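Local coordinates for protein PATF (Prochloron didemni, PDB 4BG2) that probably belongs to the prenyltransferase-like proteins of patellamide (cyanobactin) biosynthesis, though its own activity is not established, at residues 17-22 with 36-41; 26-29 with 33-36. All blocks are in the same frame, centred on the assembly; numbering follows the deposited sequence.

Contact 1 of 2, residues 17-22 with 36-41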
loop_
_atom_site.group_PDB
_atom_site.type_symbol
_atom_site.label_atom_id
_atom_site.label_comp_id
_atom_site.label_asym_id
_atom_site.label_seq_id
_atom_site.Cartn_x
_atom_site.Cartn_y
_atom_site.Cartn_z
ATOM N N GLN A 17 14.834 -11.681 3.320
ATOM C CA GLN A 17 15.185 -12.198 2.009
ATOM C C GLN A 17 14.252 -11.659 0.918
ATOM O O GLN A 17 14.719 -11.235 -0.121
ATOM C CB GLN A 17 15.224 -13.723 2.027
ATOM C CG GLN A 17 15.699 -14.267 0.697
ATOM C CD GLN A 17 17.088 -13.776 0.305
ATOM O OE1 GLN A 17 17.986 -13.664 1.142
ATOM N NE2 GLN A 17 17.265 -13.462 -0.963
ATOM N N PHE A 18 12.949 -11.603 1.190
ATOM C CA PHE A 18 12.021 -10.920 0.267
ATOM C C PHE A 18 12.488 -9.510 -0.068
ATOM O O PHE A 18 12.527 -9.114 -1.232
ATOM C CB PHE A 18 10.598 -10.829 0.837
ATOM C CG PHE A 18 9.974 -12.163 1.123
ATOM C CD1 PHE A 18 10.333 -13.282 0.405
ATOM C CD2 PHE A 18 9.027 -12.292 2.125
ATOM C CE1 PHE A 18 9.763 -14.511 0.679
ATOM C CE2 PHE A 18 8.438 -13.509 2.390
ATOM C CZ PHE A 18 8.810 -14.624 1.664
ATOM N N VAL A 19 12.809 -8.746 0.978
ATOM C CA VAL A 19 13.202 -7.360 0.799
ATOM C C VAL A 19 14.523 -7.299 0.004
ATOM O O VAL A 19 14.654 -6.508 -0.930
ATOM C CB VAL A 19 13.315 -6.649 2.160
ATOM C CG1 VAL A 19 14.032 -5.336 2.018
ATOM C CG2 VAL A 19 11.941 -6.460 2.788
ATOM N N ARG A 20 15.477 -8.144 0.350
ATOM C CA ARG A 20 16.782 -8.170 -0.354
ATOM C C ARG A 20 16.660 -8.639 -1.819
ATOM O O ARG A 20 17.201 -8.021 -2.718
ATOM C CB ARG A 20 17.777 -9.049 0.382
ATOM C CG ARG A 20 18.208 -8.494 1.739
ATOM C CD ARG A 20 19.233 -7.372 1.609
ATOM N NE ARG A 20 19.462 -6.674 2.882
ATOM C CZ ARG A 20 20.168 -7.173 3.898
ATOM N NH1 ARG A 20 20.710 -8.386 3.823
ATOM N NH2 ARG A 20 20.323 -6.461 5.008
ATOM N N THR A 21 15.911 -9.706 -2.045
ATOM C CA THR A 21 15.688 -10.205 -3.403
ATOM C C THR A 21 15.069 -9.150 -4.310
ATOM O O THR A 21 15.442 -9.020 -5.466
ATOM C CB THR A 21 14.818 -11.452 -3.371
ATOM O OG1 THR A 21 15.469 -12.419 -2.544
ATOM C CG2 THR A 21 14.614 -12.028 -4.786
ATOM N N HIS A 22 14.174 -8.340 -3.760
ATOM C CA HIS A 22 13.581 -7.245 -4.520
ATOM C C HIS A 22 14.608 -6.165 -4.907
ATOM O O HIS A 22 14.630 -5.687 -6.065
ATOM C CB HIS A 22 12.463 -6.628 -3.698
ATOM C CG HIS A 22 11.727 -5.535 -4.393
ATOM N ND1 HIS A 22 10.735 -5.782 -5.317
ATOM C CD2 HIS A 22 11.822 -4.190 -4.294
ATOM C CE1 HIS A 22 10.247 -4.635 -5.753
ATOM N NE2 HIS A 22 10.892 -3.653 -5.151
ATOM N N LEU A 36 17.590 1.206 7.786
ATOM C CA LEU A 36 16.746 1.382 8.982
ATOM C C LEU A 36 15.441 0.581 8.875
ATOM O O LEU A 36 14.982 -0.009 9.854
ATOM C CB LEU A 36 16.375 2.856 9.185
ATOM C CG LEU A 36 17.355 3.787 9.901
ATOM C CD1 LEU A 36 16.868 5.224 9.780
ATOM C CD2 LEU A 36 17.480 3.384 11.365
ATOM N N PHE A 37 14.825 0.582 7.695
ATOM C CA PHE A 37 13.584 -0.135 7.520
ATOM C C PHE A 37 13.750 -1.641 7.727
ATOM O O PHE A 37 12.909 -2.303 8.365
ATOM C CB PHE A 37 13.033 0.119 6.133
ATOM C CG PHE A 37 11.720 -0.513 5.912
ATOM C CD1 PHE A 37 10.598 -0.078 6.621
ATOM C CD2 PHE A 37 11.587 -1.571 5.039
ATOM C CE1 PHE A 37 9.367 -0.656 6.414
ATOM C CE2 PHE A 37 10.354 -2.161 4.841
ATOM C CZ PHE A 37 9.253 -1.705 5.530
ATOM N N GLU A 38 14.867 -2.175 7.245
ATOM C CA GLU A 38 15.167 -3.588 7.403
ATOM C C GLU A 38 15.257 -3.945 8.890
ATOM O O GLU A 38 14.708 -4.961 9.331
ATOM C CB GLU A 38 16.472 -3.934 6.668
ATOM C CG GLU A 38 16.365 -3.854 5.146
ATOM C CD GLU A 38 17.677 -4.164 4.410
ATOM O OE1 GLU A 38 18.713 -4.393 5.065
ATOM O OE2 GLU A 38 17.677 -4.202 3.156
ATOM N N GLU A 39 15.934 -3.108 9.666
ATOM C CA GLU A 39 16.011 -3.324 11.101
ATOM C C GLU A 39 14.616 -3.252 11.721
ATOM O O GLU A 39 14.274 -4.055 12.589
ATOM C CB GLU A 39 16.951 -2.304 11.766
ATOM C CG GLU A 39 18.382 -2.426 11.278
ATOM C CD GLU A 39 19.330 -1.359 11.819
ATOM O OE1 GLU A 39 19.013 -0.142 11.771
ATOM O OE2 GLU A 39 20.422 -1.749 12.286
ATOM N N ALA A 40 13.791 -2.313 11.267
ATOM C CA ALA A 40 12.463 -2.154 11.870
ATOM C C ALA A 40 11.566 -3.387 11.676
ATOM O O ALA A 40 10.874 -3.826 12.612
ATOM C CB ALA A 40 11.787 -0.914 11.356
ATOM N N ILE A 41 11.586 -3.969 10.483
ATOM C CA ILE A 41 10.665 -5.074 10.214
ATOM C C ILE A 41 11.071 -6.368 10.894
ATOM O O ILE A 41 10.244 -7.253 11.082
ATOM C CB ILE A 41 10.449 -5.342 8.719
ATOM C CG1 ILE A 41 11.709 -5.940 8.088
ATOM C CG2 ILE A 41 9.949 -4.084 8.026
ATOM C CD1 ILE A 41 11.606 -6.092 6.593
#
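R20 and E38 join two neighbouring helices through a two-pronged salt bridge. The guanidinium comes side-on: NE of R20 gives its hydrogen to OE2 of E38 at 3.1 Å, and NH2 of R20 reaches OE1 of E38 at 2.6 Å. Both oxygens lie close to the guanidinium plane, yet each is met from above the carboxylate, the two planes being 54° apart. A bend at chi2 (-78°) of R20 swings its chain across to E38, which runs extended beyond CG to meet it. Beneath, V19 turns CG1 to within 4.0 Å of OE2 of E38, while its CG2 meets CD1 of I41 tip to tip at 3.8 Å. Q23, one turn on from V19, donates through NE2 to OE2 of E38, a second grip on that oxygen. A leucine in place of E38 would probably leave the R20 guanidinium without its carboxylate and Q23 without its acceptor. Further in, V19 rests on V50 of strand 48-57, and I41 and F37 on strands 60-70 and 116-124. Helices 3-25 and 34-42, their short segments 157° apart and 11.3 Å between axes, lie against the antiparallel strands of a closed beta-barrel, consistent with the ABBA-type prenyltransferase fold.

Contact 2 of 2, residues 26-29 with 33-36; sequences FDVK and PLPL
The backbones of V28 and K29, extended and without regular structure, pass the first turn of a helix at some distance, the closest pair of CA atoms being those of K29 and L34 at 8.8 Å, and no hydrogen bond links the two segments. The bridge is apolar and small: CG1 of V28 meets CD2 of L34 at 4.0 Å, the two side chains crossing at about a right angle. With CG anti to the backbone N (chi1 -164°), L34 sends this methyl toward the loop, where it also comes within 4.2 Å of the carbonyl O of K29. The K29 side chain itself starts away from the helix, so its share of the contact is made by backbone. This is a helix-loop-helix connection: F26 is the first residue to leave helical angles after helix 3-25, and P33, preceded by a cis peptide bond, takes the N-cap position of helix 34-42. P35 follows in the first turn, where proline's lack of an N-H costs no helical bond. Beyond the pair, Q23 of helix 3-25 touches both V28 and L34, and L34 goes on to Y66 of strand 60-70. P33 packs on L125, F182 and I90, while the F26 ring meets F269 edge-to-face.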
loop_
_atom_site.group_PDB
_atom_site.type_symbol
_atom_site.label_atom_id
_atom_site.label_comp_id
_atom_site.label_asym_id
_atom_site.label_seq_id
_atom_site.Cartn_x
_atom_site.Cartn_y
_atom_site.Cartn_z
ATOM N N PHE A 26 15.715 -5.344 -8.957
ATOM C CA PHE A 26 15.378 -4.053 -9.557
ATOM C C PHE A 26 16.425 -2.975 -9.351
ATOM O O PHE A 26 16.115 -1.799 -9.458
ATOM C CB PHE A 26 13.994 -3.625 -9.063
ATOM C CG PHE A 26 12.961 -4.614 -9.412
ATOM C CD1 PHE A 26 12.653 -4.811 -10.754
ATOM C CD2 PHE A 26 12.407 -5.430 -8.465
ATOM C CE1 PHE A 26 11.739 -5.773 -11.126
ATOM C CE2 PHE A 26 11.473 -6.384 -8.818
ATOM C CZ PHE A 26 11.152 -6.568 -10.161
ATOM N N ASP A 27 17.652 -3.390 -9.044
ATOM C CA ASP A 27 18.779 -2.481 -8.894
ATOM C C ASP A 27 18.506 -1.329 -7.936
ATOM O O ASP A 27 18.804 -0.190 -8.243
ATOM C CB ASP A 27 19.217 -1.939 -10.265
ATOM C CG ASP A 27 19.667 -3.042 -11.222
ATOM O OD1 ASP A 27 19.251 -4.207 -11.030
ATOM O OD2 ASP A 27 20.418 -2.744 -12.184
ATOM N N VAL A 28 17.960 -1.628 -6.771
ATOM C CA VAL A 28 17.678 -0.606 -5.791
ATOM C C VAL A 28 18.960 -0.410 -4.966
ATOM O O VAL A 28 19.547 -1.358 -4.498
ATOM C CB VAL A 28 16.535 -1.037 -4.872
ATOM C CG1 VAL A 28 16.197 0.060 -3.877
ATOM C CG2 VAL A 28 15.308 -1.435 -5.688
ATOM N N LYS A 29 19.427 0.820 -4.859
ATOM C CA LYS A 29 20.560 1.142 -3.999
ATOM C C LYS A 29 20.074 1.161 -2.552
ATOM O O LYS A 29 18.941 1.582 -2.284
ATOM C CB LYS A 29 21.161 2.505 -4.403
ATOM C CG LYS A 29 21.670 2.575 -5.848
ATOM C CD LYS A 29 22.558 1.382 -6.194
ATOM C CE LYS A 29 23.142 1.439 -7.606
ATOM N NZ LYS A 29 22.411 0.544 -8.549
ATOM N N PRO A 33 16.025 5.519 3.653
ATOM C CA PRO A 33 15.992 4.851 4.946
ATOM C C PRO A 33 15.903 3.318 4.887
ATOM O O PRO A 33 15.475 2.678 5.863
ATOM C CB PRO A 33 14.706 5.393 5.544
ATOM C CG PRO A 33 13.797 5.430 4.350
ATOM C CD PRO A 33 14.656 5.719 3.149
ATOM N N LEU A 34 16.370 2.725 3.802
ATOM C CA LEU A 34 16.227 1.283 3.623
ATOM C C LEU A 34 16.936 0.413 4.661
ATOM O O LEU A 34 16.318 -0.499 5.205
ATOM C CB LEU A 34 16.623 0.898 2.207
ATOM C CG LEU A 34 16.229 -0.472 1.665
ATOM C CD1 LEU A 34 14.909 -0.992 2.233
ATOM C CD2 LEU A 34 16.148 -0.368 0.137
ATOM N N PRO A 35 18.214 0.680 4.965
ATOM C CA PRO A 35 18.803 -0.070 6.093
ATOM C C PRO A 35 18.022 0.007 7.399
ATOM O O PRO A 35 17.817 -1.018 8.052
ATOM C CB PRO A 35 20.194 0.564 6.255
ATOM C CG PRO A 35 20.528 1.082 4.901
ATOM C CD PRO A 35 19.217 1.533 4.292
ATOM N N LEU A 36 17.590 1.206 7.786
ATOM C CA LEU A 36 16.746 1.382 8.982
ATOM C C LEU A 36 15.441 0.581 8.875
ATOM O O LEU A 36 14.982 -0.009 9.854
ATOM C CB LEU A 36 16.375 2.856 9.185
ATOM C CG LEU A 36 17.355 3.787 9.901
ATOM C CD1 LEU A 36 16.868 5.224 9.780
ATOM C CD2 LEU A 36 17.480 3.384 11.365
#

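Overall arrangement
From the N terminus the chain runs up helix 3-25, leaves it near F26, crosses the loop and turns back along helix 34-42. Contact 2 closes the short inner loop, with three residues between 26-29 and 33-36; contact 1 closes the wider one, from 17-22 to 36-41. The smaller is thus nested in the larger, the two sharing L36 at their boundary, and their centres lie 8 Å apart. Q23, between segments 17-22 and 26-29, is a neighbour of both contacts. Together they join the two helices and their connection, which lie against strands 48-57, 60-70 and 116-124 of the barrel.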